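Local coordinates for PfkB family carbohydrate kinase (Listeria grayi DSM 20601, PDB 4GM6), which probably phosphorylates a sugar or related carbohydrate substrate, as a kinase of the PfkB family, at residues P72-P80 and W142-I151. Numbering follows the deposited sequence.
Sequences PTRIATVVP and WDLSELLKGI
With CG set between its backbone N and carbonyl carbon (chi1 72°) and the chain bent at chi3, Arg74 carries its guanidinium from strand 73-79 to the C-terminal end of helix 144-147, where Ile151 meets it from the opposite direction. NH1 of Arg74 donates twice, to two main-chain carbonyls. Its bond to Leu147 O is 3.2 Å long and fairly straight (162°); the oxygen lies in the guanidinium plane, but NH1 stands above the carbonyl plane. The bond from Arg74 NH1 to Lys149 O, 3.0 Å, reverses this: the carbonyl offers an in-plane lone pair, while the oxygen is tilted from the guanidinium plane. Ile151 CD1 covers one face of the guanidinium, 3.7 Å from Arg74 NH1. Lys149 crosses Arg74 at about a right angle and brings its NZ to 3.6 Å from Arg74 NH2, a like-charge approach that probably costs some energy. The strand belongs to the large, mostly parallel sheet of the PfkB (ribokinase-like) alpha/beta fold, between strands 97-104 and 27-30, and the segment 142-151 packs over one side of it on the way into strand 153-157. Farther along, Ala76 CB sits over a face of the Trp142 indole, offset toward the rim, in a CH-pi contact 4.1 Å from the centroid of the five-membered ring. Leu147 CD1 touches the same methyl, 4.2 Å from Ala76 CB. The indole's far edge is met by Val78, whose CG2 lies 3.8 Å from Trp142 CH2, while NE1 of Trp142 is hydrogen-bonded to Phe101 O on the adjoining strand. At the other end of the short helix, Asp143 provides the N-cap: its OD1 accepts from Glu146 N and from Ser145 OG.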
loop_
_atom_site.group_PDB
_atom_site.type_symbol
_atom_site.label_atom_id
_atom_site.label_comp_id
_atom_site.label_asym_id
_atom_site.label_seq_id
_atom_site.Cartn_x
_atom_site.Cartn_y
_atom_site.Cartn_z
ATOM N N PRO C 72 33.511 -12.106 -8.710
ATOM C CA PRO C 72 33.726 -11.608 -7.356
ATOM C C PRO C 72 34.161 -10.155 -7.440
ATOM O O PRO C 72 35.095 -9.820 -8.179
ATOM C CB PRO C 72 34.885 -12.475 -6.842
ATOM C CG PRO C 72 34.835 -13.714 -7.678
ATOM C CD PRO C 72 34.404 -13.233 -9.034
ATOM N N THR C 73 33.481 -9.290 -6.704
ATOM C CA THR C 73 33.777 -7.868 -6.736
ATOM C C THR C 73 33.988 -7.319 -5.328
ATOM O O THR C 73 33.572 -7.936 -4.335
ATOM C CB THR C 73 32.643 -7.072 -7.419
ATOM O OG1 THR C 73 31.397 -7.357 -6.771
ATOM C CG2 THR C 73 32.543 -7.432 -8.898
ATOM N N ARG C 74 34.627 -6.157 -5.260
ATOM C CA ARG C 74 34.894 -5.470 -4.008
ATOM C C ARG C 74 34.860 -3.976 -4.289
ATOM O O ARG C 74 35.088 -3.534 -5.426
ATOM C CB ARG C 74 36.274 -5.846 -3.485
ATOM C CG ARG C 74 37.401 -5.239 -4.305
ATOM C CD ARG C 74 38.751 -5.755 -3.851
ATOM N NE ARG C 74 38.780 -7.214 -3.746
ATOM C CZ ARG C 74 39.891 -7.946 -3.788
ATOM N NH1 ARG C 74 41.074 -7.366 -3.947
ATOM N NH2 ARG C 74 39.819 -9.266 -3.683
ATOM N N ILE C 75 34.592 -3.187 -3.258
ATOM C CA ILE C 75 34.450 -1.756 -3.461
ATOM C C ILE C 75 35.074 -0.957 -2.335
ATOM O O ILE C 75 34.781 -1.178 -1.151
ATOM C CB ILE C 75 32.971 -1.340 -3.604
ATOM C CG1 ILE C 75 32.861 0.120 -4.063
ATOM C CG2 ILE C 75 32.223 -1.524 -2.289
ATOM C CD1 ILE C 75 31.435 0.596 -4.277
ATOM N N ALA C 76 35.940 -0.028 -2.720
ATOM C CA ALA C 76 36.487 0.940 -1.783
ATOM C C ALA C 76 35.449 2.058 -1.614
ATOM O O ALA C 76 35.172 2.805 -2.554
ATOM C CB ALA C 76 37.808 1.488 -2.303
ATOM N N THR C 77 34.852 2.156 -0.430
ATOM C CA THR C 77 33.852 3.190 -0.189
ATOM C C THR C 77 33.777 3.609 1.290
ATOM O O THR C 77 34.433 3.012 2.144
ATOM C CB THR C 77 32.464 2.750 -0.690
ATOM O OG1 THR C 77 31.680 3.910 -0.993
ATOM C CG2 THR C 77 31.757 1.905 0.372
ATOM N N VAL C 78 32.985 4.643 1.578
ATOM C CA VAL C 78 32.851 5.146 2.943
ATOM C C VAL C 78 31.389 5.354 3.307
ATOM O O VAL C 78 30.633 5.955 2.533
ATOM C CB VAL C 78 33.559 6.500 3.127
ATOM C CG1 VAL C 78 33.380 6.996 4.559
ATOM C CG2 VAL C 78 35.036 6.395 2.757
ATOM N N VAL C 79 31.001 4.870 4.490
ATOM C CA VAL C 79 29.656 5.071 5.008
ATOM C C VAL C 79 29.680 5.443 6.493
ATOM O O VAL C 79 30.595 5.075 7.202
ATOM C CB VAL C 79 28.791 3.802 4.858
ATOM C CG1 VAL C 79 28.772 3.344 3.409
ATOM C CG2 VAL C 79 29.303 2.705 5.781
ATOM N N PRO C 80 28.648 6.162 6.974
ATOM C CA PRO C 80 28.621 6.482 8.396
ATOM C C PRO C 80 28.288 5.248 9.221
ATOM O O PRO C 80 27.548 4.381 8.765
ATOM C CB PRO C 80 27.492 7.505 8.494
ATOM C CG PRO C 80 26.536 7.080 7.417
ATOM C CD PRO C 80 27.443 6.650 6.277
ATOM N N TRP C 142 43.012 2.795 3.017
ATOM C CA TRP C 142 43.044 1.568 2.231
ATOM C C TRP C 142 44.463 1.066 1.979
ATOM O O TRP C 142 45.292 1.771 1.403
ATOM C CB TRP C 142 42.335 1.781 0.898
ATOM C CG TRP C 142 40.874 2.061 1.057
ATOM C CD1 TRP C 142 39.873 1.146 1.130
ATOM C CD2 TRP C 142 40.257 3.349 1.181
ATOM N NE1 TRP C 142 38.661 1.781 1.284
ATOM C CE2 TRP C 142 38.871 3.136 1.321
ATOM C CE3 TRP C 142 40.745 4.663 1.184
ATOM C CZ2 TRP C 142 37.960 4.189 1.460
ATOM C CZ3 TRP C 142 39.848 5.704 1.329
ATOM C CH2 TRP C 142 38.466 5.461 1.465
ATOM N N ASP C 143 44.733 -0.163 2.410
ATOM C CA ASP C 143 45.972 -0.834 2.064
ATOM C C ASP C 143 45.912 -1.292 0.608
ATOM O O ASP C 143 45.196 -2.233 0.278
ATOM C CB ASP C 143 46.220 -2.019 3.000
ATOM C CG ASP C 143 47.597 -2.639 2.800
ATOM O OD1 ASP C 143 47.773 -3.361 1.793
ATOM O OD2 ASP C 143 48.497 -2.407 3.643
ATOM N N LEU C 144 46.671 -0.623 -0.260
ATOM C CA LEU C 144 46.550 -0.830 -1.708
ATOM C C LEU C 144 46.930 -2.235 -2.178
ATOM O O LEU C 144 46.230 -2.822 -3.003
ATOM C CB LEU C 144 47.339 0.232 -2.486
ATOM C CG LEU C 144 46.781 1.659 -2.443
ATOM C CD1 LEU C 144 47.523 2.567 -3.413
ATOM C CD2 LEU C 144 45.290 1.666 -2.743
ATOM N N SER C 145 48.036 -2.768 -1.665
ATOM C CA SER C 145 48.440 -4.134 -1.992
ATOM C C SER C 145 47.306 -5.134 -1.723
ATOM O O SER C 145 47.171 -6.140 -2.422
ATOM C CB SER C 145 49.727 -4.533 -1.244
ATOM O OG SER C 145 49.740 -4.062 0.101
ATOM N N GLU C 146 46.490 -4.850 -0.712
ATOM C CA GLU C 146 45.376 -5.727 -0.375
ATOM C C GLU C 146 44.172 -5.398 -1.248
ATOM O O GLU C 146 43.424 -6.286 -1.668
ATOM C CB GLU C 146 45.022 -5.607 1.112
ATOM C CG GLU C 146 46.193 -5.904 2.041
ATOM C CD GLU C 146 46.910 -7.185 1.663
ATOM O OE1 GLU C 146 48.132 -7.296 1.922
ATOM O OE2 GLU C 146 46.248 -8.079 1.091
ATOM N N LEU C 147 43.999 -4.111 -1.531
ATOM C CA LEU C 147 42.858 -3.646 -2.307
ATOM C C LEU C 147 42.946 -4.115 -3.753
ATOM O O LEU C 147 41.916 -4.357 -4.404
ATOM C CB LEU C 147 42.780 -2.116 -2.276
ATOM C CG LEU C 147 41.637 -1.503 -3.089
ATOM C CD1 LEU C 147 40.302 -1.885 -2.473
ATOM C CD2 LEU C 147 41.773 0.008 -3.174
ATOM N N LEU C 148 44.174 -4.230 -4.254
ATOM C CA LEU C 148 44.395 -4.577 -5.658
ATOM C C LEU C 148 44.791 -6.045 -5.878
ATOM O O LEU C 148 45.053 -6.464 -7.015
ATOM C CB LEU C 148 45.451 -3.644 -6.271
ATOM C CG LEU C 148 45.132 -2.142 -6.231
ATOM C CD1 LEU C 148 46.212 -1.343 -6.944
ATOM C CD2 LEU C 148 43.764 -1.848 -6.837
ATOM N N LYS C 149 44.824 -6.824 -4.801
ATOM C CA LYS C 149 45.250 -8.224 -4.873
ATOM C C LYS C 149 44.266 -9.112 -5.646
ATOM O O LYS C 149 43.053 -9.077 -5.411
ATOM C CB LYS C 149 45.470 -8.786 -3.464
ATOM C CG LYS C 149 45.968 -10.229 -3.422
ATOM C CD LYS C 149 45.012 -11.069 -2.586
ATOM C CE LYS C 149 43.645 -11.124 -3.258
ATOM N NZ LYS C 149 42.513 -11.131 -2.289
ATOM N N GLY C 150 44.796 -9.908 -6.573
ATOM C CA GLY C 150 43.964 -10.822 -7.359
ATOM C C GLY C 150 42.916 -10.129 -8.216
ATOM O O GLY C 150 41.849 -10.685 -8.483
ATOM N N ILE C 151 43.223 -8.911 -8.656
ATOM C CA ILE C 151 42.296 -8.119 -9.464
ATOM C C ILE C 151 42.739 -8.080 -10.929
ATOM O O ILE C 151 43.934 -8.137 -11.232
ATOM C CB ILE C 151 42.189 -6.670 -8.936
ATOM C CG1 ILE C 151 41.567 -6.642 -7.534
ATOM C CG2 ILE C 151 41.372 -5.811 -9.893
ATOM C CD1 ILE C 151 40.098 -7.034 -7.524
#